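Local coordinates for probable enoyl-CoA hydratase/isomerase (Pseudomonas aeruginosa, PDB 7BOR), which binds coenzyme A as a member of the crotonase family and probably isomerises enoyl-CoA substrates by shifting their double bond, at the coenzyme A site. Sequence-based numbering; all coordinates share one arbitrary frame.

The coenzyme A site. Residues 22-24, 26, 62-66, 69, 102, 104-105, 128-129, 132, 245-246, 248. With COA (coenzyme A), chain B.
Coenzyme A lies bent in a crotonase cleft, its adenine folded back beside the pantetheine arm and its thiol end leading inward. The backbone of 62-66 forms one wall and reads the adenine: Ile66 N gives a nearly straight hydrogen bond to N1A (3.0 Å, 168° at H), while the amino group N6A donates to Asn64 O. Ser62 grips both limbs of the bend. Its OG, tucked between its own backbone N and carbonyl carbon (chi1 51°), lies between two acceptors, Lys24 O and adenine N7A (2.9 Å from OG), and its one proton can go to either or be shared; its carbonyl O takes the pantetheine amide N4P nearly along the C=O axis (2.7 Å). Ala26 CB caps one adenine face, 3.8 Å from the six-membered ring's centroid. Pro102 and Val104 form the floor beneath the pantetheine; Val104 CG1, anti to the backbone N, touches C6P at 3.6 Å. Deeper in, Pro128 and Leu132 line C2P, and Phe129, with Phe69 further off, borders S1P (3.8 Å from Phe129 CD1). Phe245 closes the lid, CZ towards the pantetheine and CAP in plane at its edge. Across its face lies the Arg248 guanidinium, NH2 paired with alpha-phosphate O1A, though modelled too close for detail. The phosphate end appears more open; Lys23 reaches the 3'-phosphate loosely (NZ to O9A, 3.9 Å). The site lies between 3-10 helix 21-23, the loop before helix 66-71 and strand 102-104, and opposite them the end of helix 236-245 with its following tail.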
# COMPACT_ATOMS: atom_id res chain seq x y z
N ASP A 22 -6.00 -1.16 17.79
CA ASP A 22 -5.72 -2.35 18.60
C ASP A 22 -5.02 -3.46 17.82
O ASP A 22 -4.35 -4.29 18.43
CB ASP A 22 -7.05 -2.85 19.21
CG ASP A 22 -8.25 -2.76 18.19
OD1 ASP A 22 -8.41 -1.71 17.49
OD2 ASP A 22 -9.02 -3.75 18.08
N LYS A 23 -5.18 -3.51 16.50
CA LYS A 23 -4.55 -4.54 15.69
C LYS A 23 -3.49 -3.96 14.76
O LYS A 23 -3.17 -4.55 13.73
CB LYS A 23 -5.60 -5.31 14.90
CG LYS A 23 -6.54 -6.18 15.77
CD LYS A 23 -5.75 -7.01 16.78
CE LYS A 23 -6.62 -7.93 17.65
NZ LYS A 23 -7.05 -9.15 16.93
N LYS A 24 -2.92 -2.82 15.11
CA LYS A 24 -1.91 -2.17 14.28
C LYS A 24 -2.39 -1.94 12.86
O LYS A 24 -1.61 -2.05 11.90
CB LYS A 24 -0.61 -2.97 14.30
CG LYS A 24 -0.03 -3.17 15.69
CD LYS A 24 -0.05 -1.85 16.49
CE LYS A 24 1.31 -1.45 17.03
NZ LYS A 24 1.44 0.06 17.12
N ALA A 26 -4.19 -3.81 11.02
CA ALA A 26 -4.13 -5.00 10.18
C ALA A 26 -5.37 -5.08 9.30
O ALA A 26 -6.48 -4.83 9.77
CB ALA A 26 -4.00 -6.25 11.04
N SER A 62 0.01 -2.86 9.71
CA SER A 62 0.85 -4.05 9.80
C SER A 62 0.59 -5.02 8.65
O SER A 62 1.14 -6.13 8.64
CB SER A 62 0.67 -4.75 11.16
OG SER A 62 -0.68 -5.00 11.52
N GLY A 63 -0.20 -4.61 7.66
CA GLY A 63 -0.42 -5.44 6.51
C GLY A 63 -1.63 -6.33 6.72
O GLY A 63 -2.46 -6.14 7.63
N ASN A 64 -1.69 -7.35 5.87
CA ASN A 64 -2.84 -8.26 5.84
C ASN A 64 -3.11 -8.83 7.22
O ASN A 64 -2.20 -9.18 7.96
CB ASN A 64 -2.61 -9.39 4.85
CG ASN A 64 -3.85 -9.78 4.12
OD1 ASN A 64 -4.07 -9.37 2.99
ND2 ASN A 64 -4.69 -10.57 4.78
N ASP A 65 -4.39 -8.91 7.57
CA ASP A 65 -4.77 -9.66 8.76
C ASP A 65 -4.33 -11.12 8.60
O ASP A 65 -4.75 -11.79 7.65
CB ASP A 65 -6.27 -9.57 8.96
CG ASP A 65 -6.68 -10.03 10.32
OD1 ASP A 65 -6.40 -11.20 10.64
OD2 ASP A 65 -7.25 -9.22 11.09
N ILE A 66 -3.49 -11.60 9.52
CA ILE A 66 -2.91 -12.93 9.35
C ILE A 66 -3.93 -14.04 9.65
O ILE A 66 -3.90 -15.11 9.03
CB ILE A 66 -1.66 -13.05 10.24
CG1 ILE A 66 -0.55 -12.15 9.67
CG2 ILE A 66 -1.19 -14.49 10.36
CD1 ILE A 66 0.79 -12.34 10.29
N PHE A 69 -5.58 -14.73 6.68
CA PHE A 69 -4.73 -15.55 5.82
C PHE A 69 -4.80 -17.02 6.20
O PHE A 69 -4.78 -17.90 5.32
CB PHE A 69 -3.27 -15.08 5.90
CG PHE A 69 -2.89 -14.11 4.84
CD1 PHE A 69 -3.78 -13.78 3.81
CD2 PHE A 69 -1.64 -13.52 4.84
CE1 PHE A 69 -3.43 -12.90 2.81
CE2 PHE A 69 -1.29 -12.62 3.86
CZ PHE A 69 -2.19 -12.32 2.83
N PRO A 102 4.53 1.44 11.79
CA PRO A 102 4.75 0.29 10.90
C PRO A 102 3.99 0.43 9.61
O PRO A 102 2.88 0.96 9.56
CB PRO A 102 4.27 -0.91 11.72
CG PRO A 102 3.31 -0.34 12.71
CD PRO A 102 3.79 1.07 13.02
N VAL A 104 3.91 -2.63 6.88
CA VAL A 104 4.44 -3.98 6.71
C VAL A 104 3.71 -4.70 5.60
O VAL A 104 2.48 -4.61 5.48
CB VAL A 104 4.32 -4.77 8.01
CG1 VAL A 104 4.99 -6.15 7.85
CG2 VAL A 104 4.98 -3.98 9.11
N GLY A 105 4.45 -5.44 4.80
CA GLY A 105 3.79 -6.25 3.79
C GLY A 105 3.15 -5.33 2.77
O GLY A 105 3.82 -4.45 2.21
N PRO A 128 7.85 -8.68 4.90
CA PRO A 128 8.33 -9.86 5.61
C PRO A 128 7.88 -11.16 4.93
O PRO A 128 7.82 -12.20 5.60
CB PRO A 128 7.72 -9.68 7.01
CG PRO A 128 6.43 -9.04 6.77
CD PRO A 128 6.66 -8.11 5.53
N PHE A 129 7.58 -11.10 3.62
CA PHE A 129 6.90 -12.22 2.96
C PHE A 129 7.69 -13.49 3.15
O PHE A 129 7.17 -14.49 3.65
CB PHE A 129 6.71 -11.91 1.50
CG PHE A 129 5.92 -10.66 1.25
CD1 PHE A 129 4.67 -10.47 1.85
CD2 PHE A 129 6.45 -9.65 0.44
CE1 PHE A 129 3.95 -9.30 1.64
CE2 PHE A 129 5.71 -8.48 0.21
CZ PHE A 129 4.46 -8.30 0.84
N LEU A 132 7.69 -15.34 6.31
CA LEU A 132 6.44 -16.02 6.60
C LEU A 132 6.17 -17.15 5.62
O LEU A 132 5.02 -17.58 5.46
CB LEU A 132 5.29 -15.01 6.57
CG LEU A 132 5.30 -13.92 7.64
CD1 LEU A 132 4.20 -12.87 7.43
CD2 LEU A 132 5.21 -14.54 9.05
N PHE A 245 3.68 -16.62 14.11
CA PHE A 245 3.60 -15.20 14.46
C PHE A 245 2.49 -14.92 15.47
O PHE A 245 2.73 -14.32 16.52
CB PHE A 245 3.41 -14.32 13.21
CG PHE A 245 3.33 -12.86 13.55
CD1 PHE A 245 2.13 -12.27 13.95
CD2 PHE A 245 4.48 -12.08 13.55
CE1 PHE A 245 2.08 -10.94 14.33
CE2 PHE A 245 4.43 -10.75 13.91
CZ PHE A 245 3.23 -10.19 14.33
N MET A 246 1.25 -15.30 15.17
CA MET A 246 0.33 -15.56 16.27
C MET A 246 1.02 -16.54 17.23
O MET A 246 1.90 -17.30 16.83
CB MET A 246 -0.99 -16.13 15.74
CG MET A 246 -1.31 -15.73 14.28
SD MET A 246 -1.48 -13.95 13.99
CE MET A 246 -3.16 -13.70 14.54
N ARG A 248 3.29 -15.85 19.28
CA ARG A 248 4.70 -15.46 19.29
C ARG A 248 5.34 -15.70 20.65
O ARG A 248 4.77 -15.30 21.68
CB ARG A 248 4.84 -13.98 18.91
CG ARG A 248 5.52 -13.68 17.56
CD ARG A 248 5.71 -12.17 17.33
NE ARG A 248 4.46 -11.42 17.52
CZ ARG A 248 4.36 -10.10 17.61
NH1 ARG A 248 5.44 -9.34 17.53
NH2 ARG A 248 3.17 -9.53 17.77
N1A COA B . -2.58 -9.70 11.65
C2A COA B . -3.33 -10.08 12.73
N3A COA B . -3.12 -9.52 13.96
C4A COA B . -2.18 -8.57 14.05
C5A COA B . -1.43 -8.18 13.00
C6A COA B . -1.65 -8.77 11.77
N6A COA B . -0.95 -8.46 10.51
N7A COA B . -0.56 -7.22 13.40
C8A COA B . -0.74 -7.00 14.72
N9A COA B . -1.70 -7.84 15.06
C1B COA B . -2.18 -7.82 16.46
C2B COA B . -1.30 -8.70 17.49
O2B COA B . -1.61 -10.13 17.24
C3B COA B . -1.73 -8.21 18.62
O3B COA B . -3.08 -8.74 18.94
P3B COA B . -3.66 -8.76 20.46
O7A COA B . -3.31 -7.49 21.21
O8A COA B . -3.06 -9.96 21.14
O9A COA B . -5.16 -8.85 20.36
C4B COA B . -1.93 -6.69 18.41
O4B COA B . -2.26 -6.58 16.91
C5B COA B . -0.81 -5.89 18.72
O5B COA B . 0.17 -6.27 17.80
P1A COA B . 1.70 -6.47 18.33
O1A COA B . 2.52 -7.31 17.37
O2A COA B . 1.80 -7.08 19.71
O3A COA B . 2.28 -4.93 18.43
P2A COA B . 3.90 -4.72 18.17
O4A COA B . 4.21 -3.26 18.50
O5A COA B . 4.57 -5.73 19.04
O6A COA B . 4.32 -5.11 16.61
CBP COA B . 4.27 -5.02 14.22
CCP COA B . 3.94 -4.23 15.54
CDP COA B . 3.50 -4.36 13.02
CEP COA B . 5.80 -4.98 13.93
CAP COA B . 3.82 -6.48 14.54
OAP COA B . 2.49 -6.41 14.95
C9P COA B . 3.87 -7.41 13.33
O9P COA B . 4.90 -7.84 12.90
N8P COA B . 2.56 -7.76 12.75
C7P COA B . 2.45 -8.63 11.58
C6P COA B . 3.19 -8.02 10.35
C5P COA B . 2.96 -9.04 9.18
O5P COA B . 3.54 -10.07 9.12
N4P COA B . 2.01 -8.66 8.15
C3P COA B . 1.73 -9.58 7.08
C2P COA B . 2.81 -9.53 6.04
S1P COA B . 2.25 -10.72 4.79